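Local coordinates for protein transcriptional regulator ComR (Streptococcus vestibularis F0396, PDB 6HU8) that probably binds DNA and regulates competence genes in response to a signalling peptide, as a helical transcription factor of the RNPP family, at residues P139-I144 / I166-Y171. Numbering follows the deposited sequence.
Sequences PKVEEI and IDYYFY
Y168 reaches from its helix to the neighbouring one and meets V141 and E142 with the far end of its ring. The touch is light: the two segments bury 94 Å² in all. V141 offers one methyl, CG1, which lies 4.0 Å from Y168 OH and 4.1 Å from Y168 CE2. The valine and tyrosine side chains cross at about a right angle. With chi1 at 170°, V141 places CG1 on the far side from its own N, where it meets the tyrosine. E142 approaches the same ring carbon through its carboxylate, with OE1 4.1 Å from Y168 CE2. The carboxylate and ring planes are 52° apart, so they do not stack.

No direct hydrogen bond joins the segments. A water does this instead. It donates to E142 OE1 at 2.7 Å and also sits 2.7 Å from Y168 OH. A bend at chi2 (67°) brings the E142 carboxylate within range of the water and the ring.

Partners outside the segments hold both polar ends. N128 ND2 hydrogen-bonds to Y168 OH, and H172 NE2 to E142 OE2. H172, one turn after Y168 on the same helix, is also bonded through ND1 to Y168 O, and probably helps to position E142. Its ring packs edge-to-face with Y168. Y168 is a buried residue, and its hydroxyl is bonded to N128 and the water.

The closest CA atoms, those of E142 and Y168, are 9.8 Å apart. At this spacing the tyrosine supplies most of the reach. Within the tetratricopeptide-like helical domain, the contact joins helix 139-152 to helix 160-173. Y145 adds a further edge-to-face ring to Y168. W135 lies against E142 and Y168. Helix 117-131, which also carries N128, packs against V141 and Y168, while helices 181-192 and 200-219 receive other side chains of 166-171.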
loop_
_atom_site.group_PDB
_atom_site.type_symbol
_atom_site.label_atom_id
_atom_site.label_comp_id
_atom_site.label_asym_id
_atom_site.label_seq_id
_atom_site.Cartn_x
_atom_site.Cartn_y
_atom_site.Cartn_z
ATOM N N PRO A 139 -6.547 0.156 -16.812
ATOM C CA PRO A 139 -7.167 -1.177 -16.742
ATOM C C PRO A 139 -6.167 -2.320 -16.572
ATOM O O PRO A 139 -6.484 -3.312 -15.903
ATOM C CB PRO A 139 -7.890 -1.301 -18.094
ATOM C CG PRO A 139 -7.167 -0.363 -18.998
ATOM C CD PRO A 139 -6.787 0.796 -18.117
ATOM N N LYS A 140 -4.988 -2.201 -17.176
ATOM C CA LYS A 140 -4.008 -3.271 -17.081
ATOM C C LYS A 140 -3.468 -3.340 -15.656
ATOM O O LYS A 140 -3.244 -4.411 -15.116
ATOM C CB LYS A 140 -2.878 -3.069 -18.084
ATOM C CG LYS A 140 -3.358 -2.951 -19.527
ATOM C CD LYS A 140 -2.213 -3.060 -20.530
ATOM C CE LYS A 140 -0.845 -2.803 -19.878
ATOM N NZ LYS A 140 0.288 -3.247 -20.740
ATOM N N VAL A 141 -3.298 -2.181 -15.038
ATOM C CA VAL A 141 -2.918 -2.109 -13.637
ATOM C C VAL A 141 -4.066 -2.623 -12.770
ATOM O O VAL A 141 -3.864 -3.372 -11.807
ATOM C CB VAL A 141 -2.560 -0.660 -13.243
ATOM C CG1 VAL A 141 -2.403 -0.531 -11.739
ATOM C CG2 VAL A 141 -1.311 -0.219 -13.980
ATOM N N GLU A 142 -5.282 -2.234 -13.134
ATOM C CA GLU A 142 -6.463 -2.611 -12.358
ATOM C C GLU A 142 -6.650 -4.125 -12.282
ATOM O O GLU A 142 -7.013 -4.658 -11.232
ATOM C CB GLU A 142 -7.720 -1.951 -12.946
ATOM C CG GLU A 142 -8.981 -2.129 -12.102
ATOM C CD GLU A 142 -8.911 -1.397 -10.758
ATOM O OE1 GLU A 142 -7.952 -0.610 -10.532
ATOM O OE2 GLU A 142 -9.820 -1.623 -9.926
ATOM N N GLU A 143 -6.403 -4.803 -13.404
ATOM C CA GLU A 143 -6.532 -6.259 -13.514
ATOM C C GLU A 143 -5.543 -6.968 -12.579
ATOM O O GLU A 143 -5.868 -7.977 -11.946
ATOM C CB GLU A 143 -6.317 -6.691 -14.974
ATOM C CG GLU A 143 -6.503 -8.175 -15.257
ATOM C CD GLU A 143 -6.167 -8.563 -16.710
ATOM O OE1 GLU A 143 -5.332 -7.882 -17.343
ATOM O OE2 GLU A 143 -6.733 -9.553 -17.224
ATOM N N ILE A 144 -4.322 -6.445 -12.512
ATOM C CA ILE A 144 -3.297 -6.983 -11.625
ATOM C C ILE A 144 -3.624 -6.664 -10.163
ATOM O O ILE A 144 -3.579 -7.543 -9.292
ATOM C CB ILE A 144 -1.892 -6.433 -12.013
ATOM C CG1 ILE A 144 -1.426 -7.077 -13.320
ATOM C CG2 ILE A 144 -0.861 -6.649 -10.879
ATOM C CD1 ILE A 144 -0.461 -6.234 -14.132
ATOM N N ILE A 166 -3.270 -2.194 -0.275
ATOM C CA ILE A 166 -4.351 -1.716 0.585
ATOM C C ILE A 166 -4.489 -0.195 0.460
ATOM O O ILE A 166 -5.591 0.350 0.538
ATOM C CB ILE A 166 -4.117 -2.125 2.060
ATOM C CG1 ILE A 166 -4.286 -3.637 2.210
ATOM C CG2 ILE A 166 -5.088 -1.387 3.002
ATOM C CD1 ILE A 166 -3.975 -4.166 3.594
ATOM N N ASP A 167 -3.374 0.493 0.241
ATOM C CA ASP A 167 -3.438 1.920 -0.049
ATOM C C ASP A 167 -4.240 2.179 -1.343
ATOM O O ASP A 167 -5.115 3.060 -1.379
ATOM C CB ASP A 167 -2.026 2.495 -0.162
ATOM C CG ASP A 167 -1.951 3.944 0.248
ATOM O OD1 ASP A 167 -3.012 4.544 0.541
ATOM O OD2 ASP A 167 -0.823 4.477 0.277
ATOM N N TYR A 168 -3.962 1.398 -2.389
ATOM C CA TYR A 168 -4.654 1.559 -3.676
ATOM C C TYR A 168 -6.149 1.278 -3.523
ATOM O O TYR A 168 -6.996 1.919 -4.174
ATOM C CB TYR A 168 -4.054 0.632 -4.738
ATOM C CG TYR A 168 -4.198 1.120 -6.164
ATOM C CD1 TYR A 168 -3.952 2.452 -6.494
ATOM C CD2 TYR A 168 -4.554 0.244 -7.191
ATOM C CE1 TYR A 168 -4.069 2.899 -7.803
ATOM C CE2 TYR A 168 -4.666 0.677 -8.504
ATOM C CZ TYR A 168 -4.427 2.003 -8.803
ATOM O OH TYR A 168 -4.534 2.428 -10.103
ATOM N N TYR A 169 -6.472 0.317 -2.665
ATOM C CA TYR A 169 -7.868 0.017 -2.352
ATOM C C TYR A 169 -8.559 1.250 -1.750
ATOM O O TYR A 169 -9.602 1.684 -2.246
ATOM C CB TYR A 169 -7.960 -1.193 -1.407
ATOM C CG TYR A 169 -9.278 -1.287 -0.653
ATOM C CD1 TYR A 169 -10.493 -1.438 -1.335
ATOM C CD2 TYR A 169 -9.308 -1.235 0.739
ATOM C CE1 TYR A 169 -11.704 -1.518 -0.645
ATOM C CE2 TYR A 169 -10.523 -1.307 1.440
ATOM C CZ TYR A 169 -11.709 -1.448 0.739
ATOM O OH TYR A 169 -12.902 -1.524 1.419
ATOM N N PHE A 170 -7.976 1.829 -0.700
ATOM C CA PHE A 170 -8.540 3.040 -0.094
ATOM C C PHE A 170 -8.671 4.160 -1.120
ATOM O O PHE A 170 -9.654 4.915 -1.116
ATOM C CB PHE A 170 -7.686 3.498 1.094
ATOM C CG PHE A 170 -7.717 2.544 2.249
ATOM C CD1 PHE A 170 -8.891 1.867 2.571
ATOM C CD2 PHE A 170 -6.588 2.316 3.009
ATOM C CE1 PHE A 170 -8.944 0.981 3.638
ATOM C CE2 PHE A 170 -6.634 1.429 4.085
ATOM C CZ PHE A 170 -7.809 0.754 4.389
ATOM N N TYR A 171 -7.686 4.244 -2.012
ATOM C CA TYR A 171 -7.710 5.192 -3.123
ATOM C C TYR A 171 -8.943 5.015 -4.018
ATOM O O TYR A 171 -9.423 5.987 -4.596
ATOM C CB TYR A 171 -6.439 5.039 -3.944
ATOM C CG TYR A 171 -6.209 6.068 -5.031
ATOM C CD1 TYR A 171 -5.971 7.399 -4.718
ATOM C CD2 TYR A 171 -6.159 5.689 -6.370
ATOM C CE1 TYR A 171 -5.720 8.341 -5.714
ATOM C CE2 TYR A 171 -5.908 6.615 -7.371
ATOM C CZ TYR A 171 -5.689 7.941 -7.040
ATOM O OH TYR A 171 -5.440 8.867 -8.033
HETATM O O HOH W 1 -5.923 0.805 -11.719
#